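Local coordinates for glutathione transferase (Phanerochaete chrysosporium, PDB 4F0C), which probably catalyses glutathione-dependent transfer or thiol reactions as a dimeric fungal glutathione transferase of the Ure2p type, and binds oxidized glutathione disulfide, at residues A[121-126]-A[138-143]; A[146-151]-A[178-183]. All coordinates share one frame; numbering follows the deposited sequence.

Interaction 1 (A[121-126]-A[138-143]); sequences GWFLAV and ERYQKE. With GDS (oxidized glutathione disulfide), chain B; SO4 (sulfate ion), chain E.
Phe-123 and Tyr-140 both carry CG anti to their own carbonyl carbon, beside the backbone N (chi1 -69° and -60°), which sends the two rings into the gap between their helices. CE2 of Phe-123 and CE2 of Tyr-140 meet there at 4.2 Å, obliquely. Each ring is backed by its sequence neighbour: Trp-122 CD1 sits over the centre of one Phe-123 face, and the CG methylene of Arg-139 lies over the centre of one Tyr-140 face, 3.8 Å above the ring plane. At the next residue of each helix, Leu-124 CD1 comes against NE2 of Gln-141 at 3.7 Å; that amide nitrogen is held by the carbonyl of Leu-184. The Tyr-140 hydroxyl takes a weak bond from Arg-139 NE, but its stronger partner is Gln-119 of the second subunit. The Arg-139 guanidinium grips the glutathione disulfide two-pronged, NH2 to GDS OE8 at 2.8 Å and NH1 to GDS OE7 at 2.9 Å, while NH1 also holds O2 of a sulfate, probably from the crystallisation liquor, at 2.8 Å. With an alanine in place of Arg-139, the ligand carboxylate would probably lose its two paired donors and one face of Tyr-140 its CG cover. Because Ser-74 and Asn-17 of the second subunit bind the same ligand, this antiparallel helix pair of the GST C-terminal domain forms part of a glutathione site at the dimer interface.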
loop_
_atom_site.group_PDB
_atom_site.type_symbol
_atom_site.label_atom_id
_atom_site.label_comp_id
_atom_site.label_asym_id
_atom_site.label_seq_id
_atom_site.Cartn_x
_atom_site.Cartn_y
_atom_site.Cartn_z
ATOM N N GLY A 121 7.522 13.552 -6.059
ATOM C CA GLY A 121 6.718 14.301 -7.008
ATOM C C GLY A 121 6.152 15.584 -6.410
ATOM O O GLY A 121 6.207 16.652 -7.035
ATOM N N TRP A 122 5.619 15.473 -5.195
ATOM C CA TRP A 122 5.073 16.622 -4.474
ATOM C C TRP A 122 6.143 17.689 -4.295
ATOM O O TRP A 122 5.989 18.816 -4.778
ATOM C CB TRP A 122 4.527 16.219 -3.099
ATOM C CG TRP A 122 3.925 17.371 -2.329
ATOM C CD1 TRP A 122 4.453 18.008 -1.249
ATOM C CD2 TRP A 122 2.673 18.018 -2.608
ATOM N NE1 TRP A 122 3.606 19.022 -0.836
ATOM C CE2 TRP A 122 2.505 19.039 -1.652
ATOM C CE3 TRP A 122 1.677 17.825 -3.572
ATOM C CZ2 TRP A 122 1.374 19.860 -1.624
ATOM C CZ3 TRP A 122 0.555 18.647 -3.546
ATOM C CH2 TRP A 122 0.414 19.645 -2.576
ATOM N N PHE A 123 7.225 17.346 -3.605
ATOM C CA PHE A 123 8.256 18.355 -3.316
ATOM C C PHE A 123 9.035 18.885 -4.542
ATOM O O PHE A 123 9.583 19.992 -4.492
ATOM C CB PHE A 123 9.192 17.892 -2.192
ATOM C CG PHE A 123 8.523 17.826 -0.849
ATOM C CD1 PHE A 123 8.218 18.999 -0.154
ATOM C CD2 PHE A 123 8.171 16.600 -0.287
ATOM C CE1 PHE A 123 7.585 18.951 1.085
ATOM C CE2 PHE A 123 7.535 16.547 0.956
ATOM C CZ PHE A 123 7.241 17.718 1.637
ATOM N N LEU A 124 9.073 18.122 -5.632
ATOM C CA LEU A 124 9.781 18.564 -6.842
ATOM C C LEU A 124 8.951 19.301 -7.892
ATOM O O LEU A 124 9.441 20.249 -8.502
ATOM C CB LEU A 124 10.395 17.382 -7.567
ATOM C CG LEU A 124 11.601 16.746 -6.908
ATOM C CD1 LEU A 124 11.868 15.433 -7.617
ATOM C CD2 LEU A 124 12.804 17.700 -6.976
ATOM N N ALA A 125 7.726 18.831 -8.135
ATOM C CA ALA A 125 7.025 19.133 -9.394
ATOM C C ALA A 125 5.547 19.483 -9.288
ATOM O O ALA A 125 5.010 20.215 -10.128
ATOM C CB ALA A 125 7.181 17.955 -10.366
ATOM N N VAL A 126 4.879 18.951 -8.275
ATOM C CA VAL A 126 3.425 18.908 -8.295
ATOM C C VAL A 126 2.792 19.788 -7.231
ATOM O O VAL A 126 1.661 20.257 -7.388
ATOM C CB VAL A 126 2.930 17.438 -8.196
ATOM C CG1 VAL A 126 1.802 17.286 -7.180
ATOM C CG2 VAL A 126 2.527 16.925 -9.582
ATOM N N GLU A 138 14.980 15.447 -1.872
ATOM C CA GLU A 138 16.121 14.535 -1.995
ATOM C C GLU A 138 15.955 13.262 -1.166
ATOM O O GLU A 138 16.393 12.197 -1.575
ATOM C CB GLU A 138 17.455 15.212 -1.659
ATOM C CG GLU A 138 18.608 14.258 -1.866
ATOM C CD GLU A 138 19.935 14.960 -1.961
ATOM O OE1 GLU A 138 19.974 16.184 -1.738
ATOM O OE2 GLU A 138 20.929 14.282 -2.270
ATOM N N ARG A 139 15.334 13.373 0.008
ATOM C CA ARG A 139 15.038 12.193 0.817
ATOM C C ARG A 139 14.243 11.168 0.008
ATOM O O ARG A 139 14.511 9.958 0.064
ATOM C CB ARG A 139 14.266 12.603 2.097
ATOM C CG ARG A 139 13.343 11.495 2.687
ATOM C CD ARG A 139 12.738 11.920 4.065
ATOM N NE ARG A 139 11.742 10.967 4.558
ATOM C CZ ARG A 139 12.017 9.820 5.187
ATOM N NH1 ARG A 139 13.266 9.464 5.434
ATOM N NH2 ARG A 139 11.031 9.012 5.571
ATOM N N TYR A 140 13.264 11.648 -0.752
ATOM C CA TYR A 140 12.405 10.746 -1.528
ATOM C C TYR A 140 13.031 10.324 -2.855
ATOM O O TYR A 140 12.769 9.232 -3.334
ATOM C CB TYR A 140 11.014 11.369 -1.698
ATOM C CG TYR A 140 10.417 11.601 -0.334
ATOM C CD1 TYR A 140 9.967 10.525 0.424
ATOM C CD2 TYR A 140 10.376 12.879 0.234
ATOM C CE1 TYR A 140 9.452 10.713 1.698
ATOM C CE2 TYR A 140 9.868 13.070 1.504
ATOM C CZ TYR A 140 9.411 11.975 2.235
ATOM O OH TYR A 140 8.899 12.141 3.504
ATOM N N GLN A 141 13.863 11.173 -3.450
ATOM C CA GLN A 141 14.664 10.730 -4.596
ATOM C C GLN A 141 15.610 9.577 -4.209
ATOM O O GLN A 141 15.787 8.604 -4.954
ATOM C CB GLN A 141 15.462 11.908 -5.155
ATOM C CG GLN A 141 14.571 12.981 -5.798
ATOM C CD GLN A 141 15.373 14.186 -6.169
ATOM O OE1 GLN A 141 15.945 14.847 -5.293
ATOM N NE2 GLN A 141 15.483 14.456 -7.477
ATOM N N LYS A 142 16.227 9.684 -3.041
ATOM C CA LYS A 142 17.059 8.580 -2.554
ATOM C C LYS A 142 16.229 7.302 -2.360
ATOM O O LYS A 142 16.705 6.194 -2.647
ATOM C CB LYS A 142 17.756 8.974 -1.247
ATOM C CG LYS A 142 18.969 9.877 -1.460
ATOM C CD LYS A 142 19.455 10.485 -0.133
ATOM C CE LYS A 142 20.812 11.170 -0.311
ATOM N NZ LYS A 142 21.114 12.030 0.861
ATOM N N GLU A 143 14.996 7.448 -1.883
ATOM C CA GLU A 143 14.101 6.287 -1.715
ATOM C C GLU A 143 13.715 5.685 -3.067
ATOM O O GLU A 143 13.599 4.471 -3.213
ATOM C CB GLU A 143 12.823 6.654 -0.918
ATOM C CG GLU A 143 11.899 5.448 -0.628
ATOM C CD GLU A 143 12.533 4.379 0.319
ATOM O OE1 GLU A 143 13.651 4.602 0.821
ATOM O OE2 GLU A 143 11.908 3.326 0.535
HETATM N N1 GDS B . 4.704 -1.537 3.568
HETATM C CA1 GDS B . 5.608 -2.252 4.546
HETATM C C1 GDS B . 4.792 -3.257 5.452
HETATM O OE1 GDS B . 3.605 -2.959 5.786
HETATM O OE2 GDS B . 5.356 -4.353 5.732
HETATM C CB1 GDS B . 6.376 -1.247 5.476
HETATM C CG1 GDS B . 7.300 -1.996 6.464
HETATM C CD1 GDS B . 8.130 -0.995 7.205
HETATM O O1 GDS B . 8.053 0.215 7.069
HETATM N N2 GDS B . 9.019 -1.560 8.097
HETATM C CA2 GDS B . 9.942 -0.730 8.897
HETATM C C2 GDS B . 11.372 -1.096 8.584
HETATM O O2 GDS B . 11.691 -2.283 8.468
HETATM C CB2 GDS B . 9.775 -1.019 10.407
HETATM S SG2 GDS B . 8.213 -0.329 10.997
HETATM N N3 GDS B . 12.263 -0.085 8.529
HETATM C CA3 GDS B . 13.647 -0.380 8.280
HETATM C C3 GDS B . 14.220 0.559 7.225
HETATM O OE3 GDS B . 15.461 0.586 7.078
HETATM O OE4 GDS B . 13.381 1.177 6.544
HETATM N N4 GDS B . 6.732 2.746 7.225
HETATM C CA4 GDS B . 5.730 3.232 6.266
HETATM C C4 GDS B . 4.570 2.194 6.202
HETATM O OE5 GDS B . 4.296 1.535 7.238
HETATM O OE6 GDS B . 3.983 2.111 5.104
HETATM C C5 GDS B . 7.447 3.623 8.001
HETATM O O5 GDS B . 7.303 4.845 7.959
HETATM C CA5 GDS B . 8.455 3.042 8.985
HETATM N N5 GDS B . 9.564 4.006 9.226
HETATM C CB5 GDS B . 7.708 2.740 10.288
HETATM S SG5 GDS B . 8.741 1.711 11.400
HETATM C CA6 GDS B . 12.925 4.528 6.879
HETATM C C6 GDS B . 12.667 6.030 6.457
HETATM O OE7 GDS B . 13.584 6.651 5.876
HETATM O OE8 GDS B . 11.542 6.504 6.725
HETATM N N6 GDS B . 14.030 3.968 6.099
HETATM C CB6 GDS B . 13.203 4.520 8.412
HETATM C CG6 GDS B . 11.931 4.715 9.250
HETATM C CD6 GDS B . 10.901 3.636 8.941
HETATM O O6 GDS B . 11.151 2.505 8.509
HETATM S S SO4 E . 17.062 10.472 4.540
HETATM O O1 SO4 E . 17.762 9.602 5.498
HETATM O O2 SO4 E . 15.730 10.754 5.066
HETATM O O3 SO4 E . 17.764 11.739 4.367
HETATM O O4 SO4 E . 16.995 9.803 3.245
#

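Interaction 2 (A[146-151]-A[178-183])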
loop_
_atom_site.group_PDB
_atom_site.type_symbol
_atom_site.label_atom_id
_atom_site.label_comp_id
_atom_site.label_asym_id
_atom_site.label_seq_id
_atom_site.Cartn_x
_atom_site.Cartn_y
_atom_site.Cartn_z
ATOM N N ARG A 146 16.535 3.584 -3.955
ATOM C CA ARG A 146 16.564 2.396 -3.098
ATOM C C ARG A 146 15.598 1.342 -3.650
ATOM O O ARG A 146 15.932 0.137 -3.742
ATOM C CB ARG A 146 16.223 2.708 -1.634
ATOM C CG ARG A 146 16.576 1.538 -0.670
ATOM C CD ARG A 146 15.853 1.656 0.704
ATOM N NE ARG A 146 14.405 1.544 0.554
ATOM C CZ ARG A 146 13.742 0.390 0.477
ATOM N NH1 ARG A 146 14.393 -0.787 0.531
ATOM N NH2 ARG A 146 12.426 0.416 0.338
ATOM N N VAL A 147 14.396 1.782 -4.014
ATOM C CA VAL A 147 13.400 0.884 -4.579
ATOM C C VAL A 147 13.900 0.302 -5.907
ATOM O O VAL A 147 13.730 -0.891 -6.153
ATOM C CB VAL A 147 12.034 1.582 -4.747
ATOM C CG1 VAL A 147 11.042 0.760 -5.650
ATOM C CG2 VAL A 147 11.430 1.894 -3.324
ATOM N N PHE A 148 14.498 1.145 -6.747
ATOM C CA PHE A 148 15.154 0.650 -7.966
ATOM C C PHE A 148 16.186 -0.445 -7.639
ATOM O O PHE A 148 16.260 -1.460 -8.336
ATOM C CB PHE A 148 15.877 1.780 -8.703
ATOM C CG PHE A 148 14.969 2.679 -9.506
ATOM C CD1 PHE A 148 13.624 2.372 -9.693
ATOM C CD2 PHE A 148 15.476 3.851 -10.082
ATOM C CE1 PHE A 148 12.807 3.224 -10.435
ATOM C CE2 PHE A 148 14.659 4.699 -10.822
ATOM C CZ PHE A 148 13.333 4.386 -11.004
ATOM N N GLY A 149 16.984 -0.228 -6.596
ATOM C CA GLY A 149 17.974 -1.220 -6.142
ATOM C C GLY A 149 17.321 -2.549 -5.749
ATOM O O GLY A 149 17.797 -3.642 -6.098
ATOM N N VAL A 150 16.221 -2.461 -5.025
ATOM C CA VAL A 150 15.470 -3.654 -4.625
ATOM C C VAL A 150 14.979 -4.419 -5.868
ATOM O O VAL A 150 15.171 -5.654 -5.993
ATOM C CB VAL A 150 14.283 -3.284 -3.690
ATOM C CG1 VAL A 150 13.333 -4.517 -3.482
ATOM C CG2 VAL A 150 14.801 -2.744 -2.331
ATOM N N LEU A 151 14.355 -3.696 -6.791
ATOM C CA LEU A 151 13.854 -4.311 -8.034
ATOM C C LEU A 151 15.017 -4.906 -8.832
ATOM O O LEU A 151 14.915 -6.000 -9.376
ATOM C CB LEU A 151 13.072 -3.289 -8.877
ATOM C CG LEU A 151 11.726 -2.869 -8.262
ATOM C CD1 LEU A 151 11.169 -1.642 -9.009
ATOM C CD2 LEU A 151 10.734 -4.041 -8.290
ATOM N N ALA A 178 7.970 5.114 -14.840
ATOM C CA ALA A 178 8.139 5.978 -16.005
ATOM C C ALA A 178 8.259 7.431 -15.532
ATOM O O ALA A 178 9.088 8.188 -16.020
ATOM C CB ALA A 178 6.941 5.818 -16.989
ATOM N N THR A 179 7.388 7.806 -14.594
ATOM C CA THR A 179 7.410 9.123 -13.965
ATOM C C THR A 179 8.776 9.399 -13.291
ATOM O O THR A 179 9.346 10.484 -13.429
ATOM C CB THR A 179 6.282 9.168 -12.903
ATOM O OG1 THR A 179 5.016 8.876 -13.534
ATOM C CG2 THR A 179 6.232 10.504 -12.231
ATOM N N ALA A 180 9.299 8.410 -12.569
ATOM C CA ALA A 180 10.591 8.584 -11.900
ATOM C C ALA A 180 11.725 8.784 -12.898
ATOM O O ALA A 180 12.547 9.719 -12.781
ATOM C CB ALA A 180 10.882 7.378 -11.002
ATOM N N VAL A 181 11.793 7.897 -13.886
ATOM C CA VAL A 181 12.893 7.936 -14.853
ATOM C C VAL A 181 12.886 9.221 -15.692
ATOM O O VAL A 181 13.941 9.775 -16.015
ATOM C CB VAL A 181 12.854 6.679 -15.767
ATOM C CG1 VAL A 181 13.762 6.845 -16.979
ATOM C CG2 VAL A 181 13.232 5.433 -14.940
ATOM N N ASN A 182 11.694 9.702 -16.025
ATOM C CA ASN A 182 11.552 10.898 -16.866
ATOM C C ASN A 182 11.434 12.230 -16.123
ATOM O O ASN A 182 11.517 13.311 -16.729
ATOM C CB ASN A 182 10.351 10.724 -17.800
ATOM C CG ASN A 182 10.587 9.650 -18.836
ATOM O OD1 ASN A 182 11.603 9.657 -19.524
ATOM N ND2 ASN A 182 9.664 8.707 -18.937
ATOM N N LEU A 183 11.225 12.173 -14.818
ATOM C CA LEU A 183 11.003 13.406 -14.086
ATOM C C LEU A 183 11.703 13.391 -12.726
ATOM O O LEU A 183 12.627 14.173 -12.496
ATOM C CB LEU A 183 9.512 13.679 -13.926
ATOM C CG LEU A 183 9.176 14.930 -13.115
ATOM C CD1 LEU A 183 9.603 16.189 -13.872
ATOM C CD2 LEU A 183 7.691 14.968 -12.765
#
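The far end of the Phe-148 ring does all the touching: CZ lies 3.9 Å from Ala-180 CB and 4.1 Å from Val-181 CG2, so one aromatic carbon is received by two methyl groups on successive residues of the facing helix. Both come at the ring obliquely. The phenyl ring spans most of the gap, since the nearest backbones, at the CA atoms of Phe-148 and Ala-180, are 10.0 Å apart. Its second torsion, -8°, is among the less common for phenylalanine: the ring plane nearly contains the bond from CA to CB instead of standing across it. Val-181 offers CG2 because that branch is anti to the carbonyl carbon, with CG1 anti to the backbone N. Helices 134-155 and 174-184 are thereby packed together in the all-helical C-terminal domain of the GST fold, through apolar contact. Around this first shell, Phe-197 meets Phe-148 edge-to-face and Asn-177 also touches its side chain. Phe-117 of helix 96-126 packs on Ala-180, and Phe-191 lies against Val-181. Phe-117 also meets Val-147, so helix 96-126 touches both helices, and Leu-151 joins Phe-148 on Asn-177.

Coming from the N terminus, the chain leaves helix 96-126 at its end, turns through a short connection and re-enters on helix 134-155, where interaction 1 closes a loop of only 11 intervening residues. Helix 134-155 then continues into interaction 2, which closes a longer loop of 26 residues when helix 174-184 comes back. The two loops follow in series, neither nesting nor crossing, and helix 134-155 serves both. The contact centres lie about 12 Å apart, and the outer segments meet directly where Ala-125 CB packs on Leu-183 CD2 at 3.9 Å. Three helices of the C-terminal domain are thus tied together, with both contacts also touching the second subunit.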